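Local coordinates for UPF0311 protein RPA1785 (Rhodopseudomonas palustris, PDB 3C5O) that is of unknown function but folds into a closed antiparallel beta-barrel of the UPF0311 (DUF3237) family and packs in a four-chain assembly, at residues D80-Y85 and P126-L131; G56-I61 and L70-A75. One frame throughout, in Å; residues are numbered along the deposited sequence.

Contact 1: D80-Y85 and P126-L131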
loop_
_atom_site.group_PDB
_atom_site.type_symbol
_atom_site.label_atom_id
_atom_site.label_comp_id
_atom_site.label_asym_id
_atom_site.label_seq_id
_atom_site.Cartn_x
_atom_site.Cartn_y
_atom_site.Cartn_z
ATOM N N ASP B 80 4.108 -29.314 -8.458
ATOM C CA ASP B 80 4.070 -29.382 -9.920
ATOM C C ASP B 80 4.665 -28.108 -10.535
ATOM O O ASP B 80 4.599 -27.898 -11.743
ATOM C CB ASP B 80 2.649 -29.714 -10.452
ATOM C CG ASP B 80 1.598 -28.630 -10.118
ATOM O OD1 ASP B 80 1.742 -27.890 -9.120
ATOM O OD2 ASP B 80 0.601 -28.529 -10.854
ATOM N N GLY B 81 5.236 -27.250 -9.692
ATOM C CA GLY B 81 6.207 -26.279 -10.185
ATOM C C GLY B 81 5.816 -24.822 -10.214
ATOM O O GLY B 81 6.552 -23.992 -10.777
ATOM N N ALA B 82 4.676 -24.501 -9.616
ATOM C CA ALA B 82 4.247 -23.117 -9.470
ATOM C C ALA B 82 4.944 -22.450 -8.290
ATOM O O ALA B 82 5.129 -23.068 -7.237
ATOM C CB ALA B 82 2.760 -23.051 -9.267
ATOM N N VAL B 83 5.321 -21.191 -8.479
ATOM C CA VAL B 83 5.746 -20.334 -7.386
ATOM C C VAL B 83 4.637 -19.332 -7.189
ATOM O O VAL B 83 4.242 -18.657 -8.122
ATOM C CB VAL B 83 7.089 -19.630 -7.696
ATOM C CG1 VAL B 83 7.450 -18.633 -6.615
ATOM C CG2 VAL B 83 8.189 -20.686 -7.845
ATOM N N VAL B 84 4.120 -19.273 -5.970
ATOM C CA VAL B 84 3.004 -18.393 -5.614
ATOM C C VAL B 84 3.453 -17.440 -4.532
ATOM O O VAL B 84 3.855 -17.855 -3.440
ATOM C CB VAL B 84 1.735 -19.174 -5.120
ATOM C CG1 VAL B 84 0.553 -18.223 -4.957
ATOM C CG2 VAL B 84 1.355 -20.314 -6.120
ATOM N N TYR B 85 3.409 -16.152 -4.864
ATOM C CA TYR B 85 3.664 -15.071 -3.912
ATOM C C TYR B 85 2.396 -14.770 -3.096
ATOM O O TYR B 85 1.305 -14.629 -3.654
ATOM C CB TYR B 85 4.173 -13.862 -4.698
ATOM C CG TYR B 85 4.107 -12.530 -3.977
ATOM C CD1 TYR B 85 4.745 -12.336 -2.749
ATOM C CD2 TYR B 85 3.432 -11.453 -4.549
ATOM C CE1 TYR B 85 4.656 -11.114 -2.079
ATOM C CE2 TYR B 85 3.361 -10.246 -3.911
ATOM C CZ TYR B 85 3.965 -10.072 -2.683
ATOM O OH TYR B 85 3.877 -8.831 -2.079
ATOM N N PRO B 126 0.032 -21.690 -15.177
ATOM C CA PRO B 126 -1.289 -21.846 -15.793
ATOM C C PRO B 126 -2.351 -22.515 -14.940
ATOM O O PRO B 126 -3.522 -22.207 -15.126
ATOM C CB PRO B 126 -0.997 -22.699 -17.043
ATOM C CG PRO B 126 0.377 -22.371 -17.374
ATOM C CD PRO B 126 1.096 -22.199 -16.063
ATOM N N ASN B 127 -1.955 -23.418 -14.035
ATOM C CA ASN B 127 -2.897 -24.281 -13.310
ATOM C C ASN B 127 -3.417 -23.568 -12.088
ATOM O O ASN B 127 -4.416 -23.990 -11.504
ATOM C CB ASN B 127 -2.219 -25.600 -12.891
ATOM C CG ASN B 127 -3.195 -26.630 -12.286
ATOM O OD1 ASN B 127 -2.882 -27.283 -11.283
ATOM N ND2 ASN B 127 -4.365 -26.792 -12.902
ATOM N N TYR B 128 -2.724 -22.493 -11.704
ATOM C CA TYR B 128 -3.022 -21.757 -10.475
ATOM C C TYR B 128 -3.439 -20.328 -10.752
ATOM O O TYR B 128 -3.504 -19.500 -9.854
ATOM C CB TYR B 128 -1.827 -21.810 -9.507
ATOM C CG TYR B 128 -1.494 -23.227 -9.128
ATOM C CD1 TYR B 128 -0.549 -23.963 -9.852
ATOM C CD2 TYR B 128 -2.176 -23.863 -8.106
ATOM C CE1 TYR B 128 -0.260 -25.275 -9.518
ATOM C CE2 TYR B 128 -1.901 -25.179 -7.782
ATOM C CZ TYR B 128 -0.939 -25.875 -8.482
ATOM O OH TYR B 128 -0.669 -27.187 -8.143
ATOM N N GLN B 129 -3.730 -20.071 -12.013
ATOM C CA GLN B 129 -4.226 -18.794 -12.496
ATOM C C GLN B 129 -5.463 -18.351 -11.723
ATOM O O GLN B 129 -5.632 -17.165 -11.444
ATOM C CB GLN B 129 -4.564 -18.941 -13.994
ATOM C CG GLN B 129 -4.049 -17.855 -14.929
ATOM C CD GLN B 129 -2.533 -17.667 -14.886
ATOM O OE1 GLN B 129 -1.951 -17.547 -13.815
ATOM N NE2 GLN B 129 -1.887 -17.618 -16.085
ATOM N N TRP B 130 -6.318 -19.309 -11.375
ATOM C CA TRP B 130 -7.534 -19.019 -10.604
ATOM C C TRP B 130 -7.257 -18.300 -9.277
ATOM O O TRP B 130 -8.139 -17.641 -8.749
ATOM C CB TRP B 130 -8.367 -20.292 -10.363
ATOM C CG TRP B 130 -7.690 -21.357 -9.496
ATOM C CD1 TRP B 130 -6.718 -22.239 -9.894
ATOM C CD2 TRP B 130 -7.946 -21.648 -8.112
ATOM N NE1 TRP B 130 -6.354 -23.047 -8.844
ATOM C CE2 TRP B 130 -7.085 -22.705 -7.740
ATOM C CE3 TRP B 130 -8.826 -21.129 -7.156
ATOM C CZ2 TRP B 130 -7.073 -23.249 -6.457
ATOM C CZ3 TRP B 130 -8.804 -21.674 -5.867
ATOM C CH2 TRP B 130 -7.938 -22.723 -5.536
ATOM N N LEU B 131 -6.041 -18.442 -8.739
ATOM C CA LEU B 131 -5.684 -17.823 -7.460
ATOM C C LEU B 131 -5.722 -16.283 -7.499
ATOM O O LEU B 131 -5.873 -15.632 -6.464
ATOM C CB LEU B 131 -4.322 -18.323 -6.951
ATOM C CG LEU B 131 -4.234 -19.805 -6.541
ATOM C CD1 LEU B 131 -2.861 -20.096 -5.983
ATOM C CD2 LEU B 131 -5.287 -20.177 -5.513
#

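Contact 2: G56-I61 and L70-A75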
loop_
_atom_site.group_PDB
_atom_site.type_symbol
_atom_site.label_atom_id
_atom_site.label_comp_id
_atom_site.label_asym_id
_atom_site.label_seq_id
_atom_site.Cartn_x
_atom_site.Cartn_y
_atom_site.Cartn_z
ATOM N N GLY B 56 10.736 -14.384 4.014
ATOM C CA GLY B 56 9.561 -13.575 4.252
ATOM C C GLY B 56 9.362 -13.303 5.733
ATOM O O GLY B 56 10.156 -13.740 6.578
ATOM N N ALA B 57 8.293 -12.591 6.040
ATOM C CA ALA B 57 8.046 -12.170 7.408
ATOM C C ALA B 57 6.640 -11.639 7.516
ATOM O O ALA B 57 6.039 -11.271 6.502
ATOM C CB ALA B 57 9.053 -11.084 7.826
ATOM N N ASP B 58 6.107 -11.627 8.740
ATOM C CA ASP B 58 4.901 -10.872 9.013
ATOM C C ASP B 58 5.322 -9.568 9.662
ATOM O O ASP B 58 5.994 -9.561 10.686
ATOM C CB ASP B 58 3.949 -11.651 9.909
ATOM C CG ASP B 58 2.514 -11.060 9.901
ATOM O OD1 ASP B 58 2.296 -9.979 9.304
ATOM O OD2 ASP B 58 1.587 -11.685 10.464
ATOM N N PHE B 59 4.915 -8.466 9.057
ATOM C CA PHE B 59 5.175 -7.137 9.598
ATOM C C PHE B 59 3.932 -6.661 10.314
ATOM O O PHE B 59 2.863 -6.515 9.717
ATOM C CB PHE B 59 5.574 -6.217 8.452
ATOM C CG PHE B 59 6.698 -6.767 7.629
ATOM C CD1 PHE B 59 8.020 -6.461 7.954
ATOM C CD2 PHE B 59 6.442 -7.619 6.553
ATOM C CE1 PHE B 59 9.076 -6.970 7.220
ATOM C CE2 PHE B 59 7.510 -8.156 5.786
ATOM C CZ PHE B 59 8.830 -7.816 6.137
ATOM N N GLN B 60 4.043 -6.468 11.615
ATOM C CA GLN B 60 2.860 -6.308 12.414
ATOM C C GLN B 60 2.893 -4.985 13.138
ATOM O O GLN B 60 3.963 -4.431 13.365
ATOM C CB GLN B 60 2.718 -7.493 13.395
ATOM C CG GLN B 60 2.595 -8.853 12.694
ATOM C CD GLN B 60 2.359 -10.013 13.642
ATOM O OE1 GLN B 60 2.603 -9.909 14.835
ATOM N NE2 GLN B 60 1.858 -11.131 13.105
ATOM N N ILE B 61 1.703 -4.475 13.449
ATOM C CA ILE B 61 1.513 -3.386 14.384
ATOM C C ILE B 61 0.555 -3.833 15.483
ATOM O O ILE B 61 -0.554 -4.293 15.195
ATOM C CB ILE B 61 0.963 -2.118 13.713
ATOM C CG1 ILE B 61 1.920 -1.653 12.607
ATOM C CG2 ILE B 61 0.701 -1.033 14.790
ATOM C CD1 ILE B 61 1.538 -0.367 11.914
ATOM N N LEU B 70 -1.920 -7.562 10.806
ATOM C CA LEU B 70 -0.956 -8.451 10.201
ATOM C C LEU B 70 -0.739 -8.051 8.756
ATOM O O LEU B 70 -1.646 -7.567 8.087
ATOM C CB LEU B 70 -1.458 -9.893 10.211
ATOM C CG LEU B 70 -2.473 -10.279 11.282
ATOM C CD1 LEU B 70 -3.234 -11.432 10.711
ATOM C CD2 LEU B 70 -1.791 -10.641 12.555
ATOM N N GLU B 71 0.469 -8.295 8.280
ATOM C CA GLU B 71 0.845 -7.974 6.907
ATOM C C GLU B 71 2.013 -8.866 6.575
ATOM O O GLU B 71 3.149 -8.496 6.772
ATOM C CB GLU B 71 1.195 -6.493 6.809
ATOM C CG GLU B 71 1.550 -5.983 5.450
ATOM C CD GLU B 71 1.314 -4.485 5.366
ATOM O OE1 GLU B 71 2.051 -3.687 6.041
ATOM O OE2 GLU B 71 0.345 -4.119 4.660
ATOM N N ALA B 72 1.716 -10.083 6.141
ATOM C CA ALA B 72 2.748 -11.074 5.876
ATOM C C ALA B 72 3.000 -11.203 4.367
ATOM O O ALA B 72 2.062 -11.224 3.586
ATOM C CB ALA B 72 2.329 -12.422 6.458
ATOM N N LYS B 73 4.276 -11.287 3.982
ATOM C CA LYS B 73 4.668 -11.456 2.603
ATOM C C LYS B 73 5.649 -12.601 2.541
ATOM O O LYS B 73 6.666 -12.600 3.207
ATOM C CB LYS B 73 5.281 -10.175 2.061
ATOM C CG LYS B 73 4.293 -9.031 2.011
ATOM C CD LYS B 73 4.889 -7.744 1.492
ATOM C CE LYS B 73 3.839 -6.631 1.671
ATOM N NZ LYS B 73 4.099 -5.445 0.812
ATOM N N TYR B 74 5.280 -13.615 1.768
ATOM C CA TYR B 74 6.082 -14.800 1.565
ATOM C C TYR B 74 5.648 -15.491 0.280
ATOM O O TYR B 74 4.872 -14.930 -0.504
ATOM C CB TYR B 74 5.934 -15.742 2.763
ATOM C CG TYR B 74 4.508 -16.110 3.132
ATOM C CD1 TYR B 74 3.979 -17.365 2.827
ATOM C CD2 TYR B 74 3.688 -15.204 3.817
ATOM C CE1 TYR B 74 2.663 -17.714 3.197
ATOM C CE2 TYR B 74 2.383 -15.541 4.189
ATOM C CZ TYR B 74 1.882 -16.799 3.880
ATOM O OH TYR B 74 0.593 -17.121 4.271
ATOM N N ALA B 75 6.129 -16.713 0.065
ATOM C CA ALA B 75 5.829 -17.421 -1.164
ATOM C C ALA B 75 5.732 -18.900 -0.877
ATOM O O ALA B 75 6.301 -19.395 0.111
ATOM C CB ALA B 75 6.890 -17.153 -2.206
#

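Contact 1: D80-Y85 and P126-L131
Where the turn after strand 68-78 leads into strand 83-93, Asp-80, Ala-82 and Val-84 meet Tyr-128 and Leu-131 of the connection between strands 114-122 and 136-142. Asp-80 and Tyr-128 approach tip to tip. The phenol OH donates to OD1 of Asp-80, with 2.7 Å between Tyr-128 OH and Asp-80 OD1. The hydroxyl reaches that oxygen on its syn side, 28° out of the carboxylate plane, and the carboxylate and ring planes stand 79° apart. Asp-80 OD1 is also hydrogen-bonded to the hydroxyl of Thr-78, so one carboxylate oxygen is gripped twice, once from its own turn and once from the connection. The Thr-78 hydroxyl additionally bonds the backbone N of Ala-82, tying the aspartate to the bend of the turn.

Further down the ring, the methyl of Ala-82 approaches obliquely, Ala-82 CB being 3.5 Å from Tyr-128 CD1. CG of Tyr-128 sits anti to its own carbonyl carbon (chi1 -60°), which directs the ring toward the turn, and His-125 meets it edge-to-face. At the other end, Val-84 CG1 and Leu-131 CD1 come within 4.0 Å, their side chains crossing at about a right angle, and both residues also rest on Phe-121 of strand 114-122. On the connection, Leu-131 N bonds Tyr-128 O at 3.0 Å, so the residues carrying the ring and the leucine side chain are joined by a backbone bond three residues apart. The pattern is that of a beta-hairpin turn at one end of an antiparallel barrel, met by the connection between strands 114-122 and 136-142, which includes a 3-10 segment.

Contact 2: G56-I61 and L70-A75
Asp-58 reaches across to the neighbouring strand, its CG anti to the backbone N (chi1 -164°). OD1 accepts the backbone N-H of Glu-71 through its syn lone pair, with 2.7 Å between Asp-58 OD1 and Glu-71 N. The methyl of Ala-72 packs beneath the carboxylate, Ala-72 CB lying 3.7 Å from Asp-58 CG, and Leu-70 CB is 3.5 Å from Asp-58 OD2. That second oxygen is met from above the carboxylate plane by Gln-60, whose NE2 is 2.7 Å from Asp-58 OD2; the amide is steadied in turn because its OE1 accepts a hydrogen bond from NH1 of Arg-34. An alanine in place of Asp-58 would probably leave the Glu-71 N-H without this acceptor and NE2 of Gln-60 without its mate. Around this cluster the backbones pair: Phe-59 N bonds Glu-71 O at 2.9 Å, and Ala-57 and Lys-73 form a reciprocal hydrogen-bonded pair, Lys-73 N to Ala-57 O at 3.1 Å. Phe-59 and Lys-73 lie on the other face, against the second subunit. Strands 48-62 and 68-78 thus form an antiparallel beta-hairpin of the barrel wall.

How the contacts relate
Contact 2 comes first along the chain and closes before contact 1 opens; their centres lie about 20 Å apart. They share one barrel sheet, in which strand 68-78, used by contact 2, is followed by its antiparallel neighbour 83-93, used by contact 1. The two meet at that junction: Val-84 O lies 3.4 Å from Ala-75 CB, and the Tyr-85 side chain packs on the backbone of Tyr-74 and the side chain of Lys-73. Contact 2 lies in the barrel wall, its centre about 8 Å from that of the chain, contact 1 at one end, about 18 Å out. Both reach the second subunit, whose Phe-59 meets Tyr-85, so the shared wall also serves as an assembly surface.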